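Local coordinates for protein sesquisabinene B synthase 2 (Santalum album, PDB 6A2A) that probably catalyses the metal-dependent cyclisation of farnesyl diphosphate to the sesquiterpene sesquisabinene B, as a plant terpene synthase of the Tpsb subfamily, at residues E519-L522 / S523-N527. Sequence-based numbering, arbitrary orientation.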
ATOM      1  N   GLU A 519      27.095  -9.716  -4.141  1.00 25.55           N
ATOM      2  CA  GLU A 519      25.918  -9.193  -4.877  1.00 25.85           C
ATOM      3  C   GLU A 519      24.631  -9.482  -4.106  1.00 25.58           C
ATOM      4  O   GLU A 519      24.499 -10.529  -3.479  1.00 26.00           O
ATOM      5  CB  GLU A 519      25.857  -9.812  -6.275  1.00 24.64           C
ATOM      6  CG  GLU A 519      27.068  -9.443  -7.126  1.00 25.66           C
ATOM      7  CD  GLU A 519      27.191  -7.992  -7.541  1.00 27.61           C
ATOM      8  OE1 GLU A 519      26.281  -7.180  -7.181  1.00 28.18           O
ATOM      9  OE2 GLU A 519      28.209  -7.642  -8.155  1.00 25.70           O
ATOM     10  N   PRO A 520      23.647  -8.588  -4.159  1.00 22.26           N
ATOM     11  CA  PRO A 520      23.642  -7.365  -4.955  1.00 20.84           C
ATOM     12  C   PRO A 520      24.162  -6.100  -4.249  1.00 21.44           C
ATOM     13  O   PRO A 520      24.306  -5.043  -4.881  1.00 21.78           O
ATOM     14  CB  PRO A 520      22.162  -7.136  -5.260  1.00 20.94           C
ATOM     15  CG  PRO A 520      21.476  -7.724  -4.058  1.00 22.54           C
ATOM     16  CD  PRO A 520      22.315  -8.936  -3.699  1.00 21.73           C
ATOM     17  N   PHE A 521      24.538  -6.206  -2.994  1.00 20.00           N
ATOM     18  CA  PHE A 521      25.103  -5.072  -2.234  1.00 19.57           C
ATOM     19  C   PHE A 521      26.383  -4.502  -2.857  1.00 20.09           C
ATOM     20  O   PHE A 521      26.520  -3.309  -2.879  1.00 17.34           O
ATOM     21  CB  PHE A 521      25.359  -5.445  -0.771  1.00 19.81           C
ATOM     22  CG  PHE A 521      25.767  -4.255   0.056  1.00 16.95           C
ATOM     23  CD1 PHE A 521      24.846  -3.283   0.392  1.00 17.58           C
ATOM     24  CD2 PHE A 521      27.066  -4.086   0.460  1.00 18.49           C
ATOM     25  CE1 PHE A 521      25.220  -2.182   1.149  1.00 17.34           C
ATOM     26  CE2 PHE A 521      27.442  -3.006   1.242  1.00 20.60           C
ATOM     27  CZ  PHE A 521      26.518  -2.035   1.561  1.00 17.42           C
ATOM     28  N   LEU A 522      27.274  -5.319  -3.458  1.00 17.65           N
ATOM     29  CA  LEU A 522      28.420  -4.765  -4.111  1.00 20.02           C
ATOM     30  C   LEU A 522      28.004  -3.784  -5.215  1.00 19.36           C
ATOM     31  O   LEU A 522      28.597  -2.731  -5.365  1.00 21.44           O
ATOM     32  CB  LEU A 522      29.199  -5.919  -4.749  1.00 21.24           C
ATOM     33  CG  LEU A 522      29.898  -6.848  -3.779  1.00 21.84           C
ATOM     34  CD1 LEU A 522      30.423  -8.052  -4.568  1.00 28.59           C
ATOM     35  CD2 LEU A 522      31.007  -6.148  -3.024  1.00 23.01           C
ATOM     36  N   SER A 523      27.023  -4.165  -6.005  1.00 19.37           N
ATOM     37  CA  SER A 523      26.521  -3.277  -7.083  1.00 19.00           C
ATOM     38  C   SER A 523      25.834  -2.017  -6.526  1.00 18.59           C
ATOM     39  O   SER A 523      26.037  -0.929  -7.096  1.00 19.19           O
ATOM     40  CB  SER A 523      25.589  -4.012  -7.970  1.00 19.98           C
ATOM     41  OG  SER A 523      26.335  -4.943  -8.738  1.00 22.71           O
ATOM     42  N   PHE A 524      25.054  -2.169  -5.442  1.00 17.65           N
ATOM     43  CA  PHE A 524      24.312  -1.028  -4.868  1.00 17.35           C
ATOM     44  C   PHE A 524      25.326   0.038  -4.460  1.00 17.28           C
ATOM     45  O   PHE A 524      25.080   1.224  -4.642  1.00 17.65           O
ATOM     46  CB  PHE A 524      23.492  -1.402  -3.631  1.00 17.52           C
ATOM     47  CG  PHE A 524      22.376  -2.391  -3.795  1.00 19.11           C
ATOM     48  CD1 PHE A 524      21.856  -2.725  -5.044  1.00 18.91           C
ATOM     49  CD2 PHE A 524      21.851  -3.043  -2.684  1.00 18.07           C
ATOM     50  CE1 PHE A 524      20.826  -3.650  -5.157  1.00 21.36           C
ATOM     51  CE2 PHE A 524      20.831  -3.956  -2.803  1.00 18.89           C
ATOM     52  CZ  PHE A 524      20.311  -4.276  -4.046  1.00 21.77           C
ATOM     53  N   THR A 525      26.429  -0.394  -3.842  1.00 15.81           N
ATOM     54  CA  THR A 525      27.376   0.533  -3.245  1.00 18.15           C
ATOM     55  C   THR A 525      28.063   1.381  -4.326  1.00 17.18           C
ATOM     56  O   THR A 525      28.342   2.543  -4.139  1.00 18.57           O
ATOM     57  CB  THR A 525      28.354  -0.242  -2.349  1.00 18.74           C
ATOM     58  OG1 THR A 525      27.608  -0.883  -1.317  1.00 21.78           O
ATOM     59  CG2 THR A 525      29.396   0.630  -1.714  1.00 20.80           C
ATOM     60  N   VAL A 526      28.291   0.759  -5.493  1.00 15.92           N
ATOM     61  CA  VAL A 526      28.878   1.453  -6.580  1.00 17.44           C
ATOM     62  C   VAL A 526      27.810   2.310  -7.288  1.00 15.31           C
ATOM     63  O   VAL A 526      28.122   3.430  -7.643  1.00 17.04           O
ATOM     64  CB  VAL A 526      29.586   0.521  -7.571  1.00 19.41           C
ATOM     65  CG1 VAL A 526      30.182   1.364  -8.701  1.00 19.64           C
ATOM     66  CG2 VAL A 526      30.673  -0.282  -6.860  1.00 22.04           C
ATOM     67  N   ASN A 527      26.643   1.780  -7.497  1.00 16.68           N
ATOM     68  CA  ASN A 527      25.650   2.396  -8.364  1.00 17.13           C
ATOM     69  C   ASN A 527      25.089   3.642  -7.676  1.00 18.52           C
ATOM     70  O   ASN A 527      24.679   4.533  -8.387  1.00 15.93           O
ATOM     71  CB  ASN A 527      24.604   1.381  -8.789  1.00 19.06           C
ATOM     72  CG  ASN A 527      25.133   0.474  -9.876  1.00 19.59           C
ATOM     73  OD1 ASN A 527      25.828   0.962 -10.753  1.00 21.15           O
ATOM     74  ND2 ASN A 527      24.826  -0.803  -9.811  1.00 22.60           N
TER
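At the start of helix 521-535, in the C-terminal alpha-helical domain of this class I terpene synthase, Glu519, just ahead of the helix, reaches forward to accept the hydroxyl of Ser523. A turn about its CB-CG bond (chi2 -68°) brings OE1 to 2.7 Å from Ser523 OG on the syn side, 22° out of the carboxylate plane; OE1 also takes a weak bond from Ser523 N at 3.3 Å. Here the carboxylate probably gains from the helix dipole.

A cis peptide bond leads into Pro520, whose CB and CG lie above the plane of the Phe524 ring, just past its CZ end (CB to CZ 3.6 Å). Pro520 O, on the same side, sits over the ring face while accepting Phe524 N at 3.0 Å, in the carbonyl plane. A serine in place of Phe524 would probably leave the proline ring without its aromatic partner and open a gap toward Ser426 and Thr430. One residue on, Phe521 O is gripped twice by Thr525, by N and by OG1, each at 3.1 Å and from opposite faces of the carbonyl plane. The same OG1 lies over a face of the Phe521 ring, 3.3 Å from CZ.

Phe521 and Phe524 both pack on helix 419-430, where Tyr427 meets the Phe521 ring edge-to-face, while Thr525 touches Phe448 and the Thr525 carbonyl accepts a hydrogen bond from Ser452 OG, both on helix 447-462.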